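Local coordinates for protein cruciform cutting endonuclease 1, mitochondrial (PDB 1KCF) that resolves Holliday junctions in yeast mitochondria, cutting four-way DNA junctions as a homodimeric, magnesium-dependent endonuclease and probably helping to maintain mitochondrial DNA, at residues A[83-86]-A[87-91]; A[124-127]-A[128-132]; A[193-196]-A[197-201]. All coordinates share one frame; numbering follows the deposited sequence.

Overall arrangement
The three contacts are local ones that follow one another along the chain of a RuvC-type, RNase H-like resolvase. Interaction 1 occupies the end of the loop that leads from strand 65-73 into helix 91-109, interaction 2 spans the end of the loop after strand 113-118 and the first turn of helix 128-151, and interaction 3 covers residues 193 to 200 of helix 191-200 and the glycine that follows. The centres of interactions 1 and 2 are about 16 Å apart; that of interaction 3 is about 36 and 30 Å from theirs. Interactions 2 and 3 thus belong to helices that come near the magnesium-binding D46 and D230, whereas interaction 1 is a surface contact away from this site.

Interaction 1 of 3, residues A[83-86]-A[87-91]; sequences IQWT and EDFQP
W85 meets E87 CA, the backbone of D88 and the ring of F89. The clearest of these is a CH-pi contact: E87 CA sits 4.1 Å from the centroid of the six-membered ring of W85, 22° off the ring normal, so it lies over one face of the indole, offset toward the rim. With CG anti to the backbone N (chi1 -178°), W85 carries its indole alongside the backbone of E87 and D88. At the edge of the indole, near its plane, F89 CE2 lies 4.2 Å from W85 CH2.

Among the polar groups, D88 O comes within 3.1 Å of W85 CZ2, obliquely to the ring, and also accepts a hydrogen bond from S93 OG. The indole W85 NE1 bonds to S93 O, which helps to fix the rotation of the ring. An Asx turn at D88 follows: Q90 N donates to D88 OD1 over 2.9 Å, on the anti side of OD1 and 26° out of the carboxylate plane. This turn leads into helix 91-109, with Q90 as N-cap.

The loop runs from strand 65-73 to that helix. W85 packs on D96 and L97 of helix 91-109 and on I49, which F89 also touches, while P91 meets Y143 of the second subunit.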
loop_
_atom_site.group_PDB
_atom_site.type_symbol
_atom_site.label_atom_id
_atom_site.label_comp_id
_atom_site.label_asym_id
_atom_site.label_seq_id
_atom_site.Cartn_x
_atom_site.Cartn_y
_atom_site.Cartn_z
ATOM N N ILE A 83 2.680 6.378 19.102
ATOM C CA ILE A 83 1.954 5.391 18.317
ATOM C C ILE A 83 1.951 4.046 19.031
ATOM O O ILE A 83 2.997 3.433 19.245
ATOM C CB ILE A 83 2.580 5.244 16.907
ATOM C CG1 ILE A 83 2.333 6.525 16.108
ATOM C CG2 ILE A 83 1.994 4.041 16.180
ATOM C CD1 ILE A 83 2.980 6.544 14.751
ATOM N N GLN A 84 0.760 3.602 19.416
ATOM C CA GLN A 84 0.601 2.333 20.106
ATOM C C GLN A 84 0.183 1.305 19.071
ATOM O O GLN A 84 -0.961 1.291 18.624
ATOM C CB GLN A 84 -0.457 2.456 21.191
ATOM N N TRP A 85 1.120 0.447 18.689
ATOM C CA TRP A 85 0.850 -0.568 17.687
ATOM C C TRP A 85 1.577 -1.868 17.999
ATOM O O TRP A 85 2.780 -1.874 18.252
ATOM C CB TRP A 85 1.288 -0.057 16.316
ATOM C CG TRP A 85 1.022 -1.008 15.200
ATOM C CD1 TRP A 85 -0.188 -1.318 14.659
ATOM C CD2 TRP A 85 1.996 -1.757 14.464
ATOM N NE1 TRP A 85 -0.031 -2.212 13.625
ATOM C CE2 TRP A 85 1.303 -2.498 13.486
ATOM C CE3 TRP A 85 3.390 -1.872 14.536
ATOM C CZ2 TRP A 85 1.953 -3.341 12.582
ATOM C CZ3 TRP A 85 4.040 -2.712 13.637
ATOM C CH2 TRP A 85 3.319 -3.436 12.673
ATOM N N THR A 86 0.835 -2.967 17.974
ATOM C CA THR A 86 1.408 -4.275 18.247
ATOM C C THR A 86 1.909 -4.879 16.943
ATOM O O THR A 86 1.172 -4.942 15.957
ATOM C CB THR A 86 0.364 -5.211 18.885
ATOM O OG1 THR A 86 -0.055 -4.664 20.142
ATOM C CG2 THR A 86 0.953 -6.593 19.114
ATOM N N GLU A 87 3.162 -5.321 16.942
ATOM C CA GLU A 87 3.759 -5.908 15.752
ATOM C C GLU A 87 2.853 -6.979 15.160
ATOM O O GLU A 87 2.521 -7.964 15.816
ATOM C CB GLU A 87 5.132 -6.504 16.083
ATOM C CG GLU A 87 6.042 -6.659 14.871
ATOM C CD GLU A 87 7.459 -7.064 15.244
ATOM O OE1 GLU A 87 7.968 -6.580 16.278
ATOM O OE2 GLU A 87 8.071 -7.854 14.495
ATOM N N ASP A 88 2.450 -6.766 13.912
ATOM C CA ASP A 88 1.585 -7.688 13.186
ATOM C C ASP A 88 1.561 -7.172 11.755
ATOM O O ASP A 88 1.035 -6.091 11.488
ATOM C CB ASP A 88 0.169 -7.671 13.761
ATOM C CG ASP A 88 -0.735 -8.708 13.117
ATOM O OD1 ASP A 88 -0.524 -9.038 11.932
ATOM O OD2 ASP A 88 -1.670 -9.185 13.793
ATOM N N PHE A 89 2.126 -7.941 10.835
ATOM C CA PHE A 89 2.186 -7.514 9.450
ATOM C C PHE A 89 1.036 -8.009 8.585
ATOM O O PHE A 89 1.190 -8.229 7.381
ATOM C CB PHE A 89 3.535 -7.918 8.861
ATOM C CG PHE A 89 4.701 -7.495 9.713
ATOM C CD1 PHE A 89 5.369 -8.417 10.509
ATOM C CD2 PHE A 89 5.099 -6.163 9.752
ATOM C CE1 PHE A 89 6.415 -8.023 11.333
ATOM C CE2 PHE A 89 6.146 -5.758 10.576
ATOM C CZ PHE A 89 6.805 -6.691 11.368
ATOM N N GLN A 90 -0.124 -8.174 9.213
ATOM C CA GLN A 90 -1.324 -8.600 8.510
ATOM C C GLN A 90 -1.916 -7.336 7.879
ATOM O O GLN A 90 -1.954 -6.283 8.513
ATOM C CB GLN A 90 -2.312 -9.219 9.491
ATOM N N PRO A 91 -2.384 -7.427 6.623
ATOM C CA PRO A 91 -2.973 -6.299 5.894
ATOM C C PRO A 91 -3.833 -5.365 6.744
ATOM O O PRO A 91 -3.767 -4.144 6.594
ATOM C CB PRO A 91 -3.770 -6.989 4.794
ATOM C CG PRO A 91 -2.902 -8.160 4.469
ATOM C CD PRO A 91 -2.515 -8.673 5.844
#

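Interaction 2 of 3, residues A[124-127]-A[128-132]; sequences GIAT and IPEWT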
loop_
_atom_site.group_PDB
_atom_site.type_symbol
_atom_site.label_atom_id
_atom_site.label_comp_id
_atom_site.label_asym_id
_atom_site.label_seq_id
_atom_site.Cartn_x
_atom_site.Cartn_y
_atom_site.Cartn_z
ATOM N N GLY A 124 20.463 -6.949 9.465
ATOM C CA GLY A 124 20.145 -7.195 10.860
ATOM C C GLY A 124 18.693 -6.934 11.232
ATOM O O GLY A 124 18.173 -7.550 12.164
ATOM N N ILE A 125 18.036 -6.030 10.509
ATOM C CA ILE A 125 16.645 -5.688 10.791
ATOM C C ILE A 125 15.664 -6.799 10.443
ATOM O O ILE A 125 14.820 -7.163 11.258
ATOM C CB ILE A 125 16.226 -4.386 10.059
ATOM C CG1 ILE A 125 16.749 -3.177 10.838
ATOM C CG2 ILE A 125 14.701 -4.302 9.923
ATOM C CD1 ILE A 125 16.433 -1.842 10.201
ATOM N N ALA A 126 15.764 -7.337 9.235
ATOM C CA ALA A 126 14.864 -8.403 8.833
ATOM C C ALA A 126 15.330 -9.037 7.540
ATOM O O ALA A 126 16.311 -8.597 6.941
ATOM C CB ALA A 126 13.453 -7.859 8.670
ATOM N N THR A 127 14.619 -10.076 7.116
ATOM C CA THR A 127 14.960 -10.779 5.890
ATOM C C THR A 127 14.528 -9.917 4.722
ATOM O O THR A 127 13.758 -8.973 4.897
ATOM C CB THR A 127 14.250 -12.147 5.816
ATOM O OG1 THR A 127 12.839 -11.952 5.679
ATOM C CG2 THR A 127 14.513 -12.949 7.094
ATOM N N ILE A 128 15.034 -10.227 3.535
ATOM C CA ILE A 128 14.688 -9.457 2.351
ATOM C C ILE A 128 13.186 -9.514 2.068
ATOM O O ILE A 128 12.550 -8.480 1.859
ATOM C CB ILE A 128 15.453 -9.966 1.106
ATOM C CG1 ILE A 128 16.951 -9.685 1.260
ATOM C CG2 ILE A 128 14.915 -9.286 -0.150
ATOM C CD1 ILE A 128 17.306 -8.202 1.271
ATOM N N PRO A 129 12.598 -10.726 2.063
ATOM C CA PRO A 129 11.162 -10.870 1.799
ATOM C C PRO A 129 10.291 -10.086 2.777
ATOM O O PRO A 129 9.368 -9.381 2.373
ATOM C CB PRO A 129 10.935 -12.377 1.922
ATOM C CG PRO A 129 12.265 -12.959 1.535
ATOM C CD PRO A 129 13.227 -12.046 2.248
ATOM N N GLU A 130 10.589 -10.217 4.065
ATOM C CA GLU A 130 9.813 -9.531 5.089
ATOM C C GLU A 130 9.937 -8.013 4.985
ATOM O O GLU A 130 8.936 -7.299 5.011
ATOM C CB GLU A 130 10.256 -9.988 6.479
ATOM C CG GLU A 130 10.180 -11.488 6.686
ATOM C CD GLU A 130 10.631 -11.910 8.073
ATOM O OE1 GLU A 130 11.655 -11.376 8.558
ATOM O OE2 GLU A 130 9.966 -12.783 8.673
ATOM N N TRP A 131 11.167 -7.527 4.862
ATOM C CA TRP A 131 11.414 -6.096 4.768
ATOM C C TRP A 131 10.734 -5.501 3.542
ATOM O O TRP A 131 10.087 -4.457 3.625
ATOM C CB TRP A 131 12.912 -5.822 4.683
ATOM C CG TRP A 131 13.240 -4.372 4.733
ATOM C CD1 TRP A 131 13.260 -3.571 5.843
ATOM C CD2 TRP A 131 13.587 -3.536 3.624
ATOM N NE1 TRP A 131 13.602 -2.288 5.489
ATOM C CE2 TRP A 131 13.807 -2.240 4.136
ATOM C CE3 TRP A 131 13.732 -3.757 2.250
ATOM C CZ2 TRP A 131 14.169 -1.165 3.314
ATOM C CZ3 TRP A 131 14.091 -2.689 1.434
ATOM C CH2 TRP A 131 14.305 -1.408 1.972
ATOM N N THR A 132 10.906 -6.171 2.407
ATOM C CA THR A 132 10.319 -5.741 1.147
ATOM C C THR A 132 8.806 -5.601 1.256
ATOM O O THR A 132 8.237 -4.615 0.796
ATOM C CB THR A 132 10.653 -6.737 0.021
ATOM O OG1 THR A 132 12.054 -6.671 -0.266
ATOM C CG2 THR A 132 9.869 -6.415 -1.243
#
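The backbone of T127 accepts from W131 N across the first turn of helix 128-151: W131 N to T127 O measures 3.0 Å, with an angle of 164° at the hydrogen and the donor tilted from the carbonyl plane. This is the opening bond of an N-capped helix. T127 is the N-cap residue, its extended phi/psi lying outside the helical range that begins at I128.

The capping bond runs from E130 N to T127 OG1, at 3.3 Å and nearly straight; it is long, and the position of the hydroxyl oxygen is less certain because it lies too close to a neighbour in the model. As modelled, chi1 of 67° puts OG1 between the backbone N and the carbonyl carbon of T127, turned toward the E130 amide. The side chains of T127 and E130 cross obliquely, with T127 CG2 3.6 Å from E130 OE1. That same oxygen lies 4.0 Å from A126 CB and has a long, weak ion pair with R134. An alanine at E130 would keep the backbone amide, but is likely to uncover T127 CG2 and A126 CB and leave R134 without this weak charge partner.

Earlier in the loop, I125 CG2 reaches W131 CD1 at 4.4 Å, oblique to the indole. The W131 side chain is about 8 and 9 Å from those of the magnesium-binding D46 and D230. Y121 ties this start to the preceding loop: its hydroxyl bonds to A126 O, and its ring meets W131 edge-to-face. T132 packs on L133 of the second subunit. I128 O accepts from two groups of T132, whose N and OG1 arrive from opposite faces of the carbonyl plane, OG1 at 2.8 Å and 40° out of it.

Interaction 3 of 3, residues A[193-196]-A[197-201]; sequences QMVK and ELIDG
V195 and I199, one helical turn apart, bring their side chains together obliquely, with V195 CG1 3.9 Å from I199 CD1. Because V195 CG1 is anti to the backbone N (chi1 174°), it lies beside the carbonyl carbon and leans along the helix toward I199, whose CG1 also rests 3.2 Å from V195 O.

K196 and D200 cross in a similar way on the exposed side. The extended lysine chain passes the carboxylate, K196 CG lying 3.7 Å from D200 OD1, while K196 NZ stops 5.3 Å from the same oxygen. The opposite charges may therefore attract at a distance, but their charged atoms are not in contact. E197 OE1 instead forms a salt bridge to K189 NZ.

Consecutive i to i+4 backbone bonds set the helical spacing that brings these side chains together. E197 N donates to Q193 O, L198 N to M194 O and I199 N to V195 O at 2.8 Å; the bond from D200 N to K196 O is the straightest of the four, at 168°. G201 then leaves helical geometry.

The buried side of helix 191-200 faces several elements. V195 packs on A229 and L233 of helix 224-253, which carries the magnesium-binding D230, its side chain about 8 Å from that of V195. M194 meets W175 and L179 of helix 168-179. V195 and I199 share W215 of helix 209-217, and strand 204-206 receives L198 on I204 and I199 on F206.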
loop_
_atom_site.group_PDB
_atom_site.type_symbol
_atom_site.label_atom_id
_atom_site.label_comp_id
_atom_site.label_asym_id
_atom_site.label_seq_id
_atom_site.Cartn_x
_atom_site.Cartn_y
_atom_site.Cartn_z
ATOM N N GLN A 193 29.013 11.519 8.582
ATOM C CA GLN A 193 30.073 12.501 8.387
ATOM C C GLN A 193 29.618 13.644 7.488
ATOM O O GLN A 193 29.998 14.796 7.699
ATOM C CB GLN A 193 31.313 11.839 7.783
ATOM C CG GLN A 193 32.453 11.643 8.773
ATOM C CD GLN A 193 32.873 12.944 9.447
ATOM O OE1 GLN A 193 33.304 13.893 8.786
ATOM N NE2 GLN A 193 32.742 12.994 10.770
ATOM N N MET A 194 28.813 13.328 6.479
ATOM C CA MET A 194 28.323 14.363 5.578
ATOM C C MET A 194 27.451 15.352 6.338
ATOM O O MET A 194 27.592 16.558 6.169
ATOM C CB MET A 194 27.525 13.753 4.421
ATOM C CG MET A 194 28.356 12.901 3.481
ATOM S SD MET A 194 27.515 12.535 1.916
ATOM C CE MET A 194 26.633 11.058 2.335
ATOM N N VAL A 195 26.557 14.840 7.182
ATOM C CA VAL A 195 25.670 15.693 7.959
ATOM C C VAL A 195 26.449 16.492 8.987
ATOM O O VAL A 195 26.179 17.672 9.202
ATOM C CB VAL A 195 24.588 14.870 8.683
ATOM C CG1 VAL A 195 23.766 15.778 9.600
ATOM C CG2 VAL A 195 23.685 14.201 7.657
ATOM N N LYS A 196 27.414 15.839 9.624
ATOM C CA LYS A 196 28.247 16.492 10.626
ATOM C C LYS A 196 28.953 17.677 9.977
ATOM O O LYS A 196 29.096 18.744 10.577
ATOM C CB LYS A 196 29.275 15.499 11.177
ATOM C CG LYS A 196 30.231 16.098 12.185
ATOM C CD LYS A 196 31.150 15.040 12.767
ATOM C CE LYS A 196 32.168 15.665 13.710
ATOM N NZ LYS A 196 33.007 14.637 14.388
ATOM N N GLU A 197 29.383 17.485 8.736
ATOM C CA GLU A 197 30.063 18.534 7.993
ATOM C C GLU A 197 29.084 19.661 7.689
ATOM O O GLU A 197 29.404 20.837 7.846
ATOM C CB GLU A 197 30.621 17.968 6.690
ATOM C CG GLU A 197 31.400 18.972 5.866
ATOM C CD GLU A 197 31.899 18.382 4.566
ATOM O OE1 GLU A 197 32.489 17.281 4.605
ATOM O OE2 GLU A 197 31.706 19.023 3.511
ATOM N N LEU A 198 27.887 19.290 7.247
ATOM C CA LEU A 198 26.860 20.271 6.926
ATOM C C LEU A 198 26.522 21.123 8.143
ATOM O O LEU A 198 26.325 22.331 8.025
ATOM C CB LEU A 198 25.602 19.566 6.407
ATOM C CG LEU A 198 25.758 18.961 5.010
ATOM C CD1 LEU A 198 24.515 18.174 4.630
ATOM C CD2 LEU A 198 26.007 20.079 4.010
ATOM N N ILE A 199 26.458 20.489 9.309
ATOM C CA ILE A 199 26.152 21.194 10.551
ATOM C C ILE A 199 27.307 22.110 10.957
ATOM O O ILE A 199 27.111 23.298 11.221
ATOM C CB ILE A 199 25.886 20.199 11.702
ATOM C CG1 ILE A 199 24.604 19.412 11.419
ATOM C CG2 ILE A 199 25.796 20.945 13.029
ATOM C CD1 ILE A 199 24.308 18.334 12.431
ATOM N N ASP A 200 28.511 21.547 11.003
ATOM C CA ASP A 200 29.694 22.309 11.378
ATOM C C ASP A 200 29.934 23.434 10.377
ATOM O O ASP A 200 30.524 24.460 10.716
ATOM C CB ASP A 200 30.920 21.393 11.439
ATOM C CG ASP A 200 30.763 20.264 12.455
ATOM O OD1 ASP A 200 31.726 19.486 12.635
ATOM O OD2 ASP A 200 29.682 20.148 13.075
ATOM N N GLY A 201 29.471 23.241 9.146
ATOM C CA GLY A 201 29.643 24.258 8.124
ATOM C C GLY A 201 28.489 25.245 8.113
ATOM O O GLY A 201 28.404 26.112 7.241
#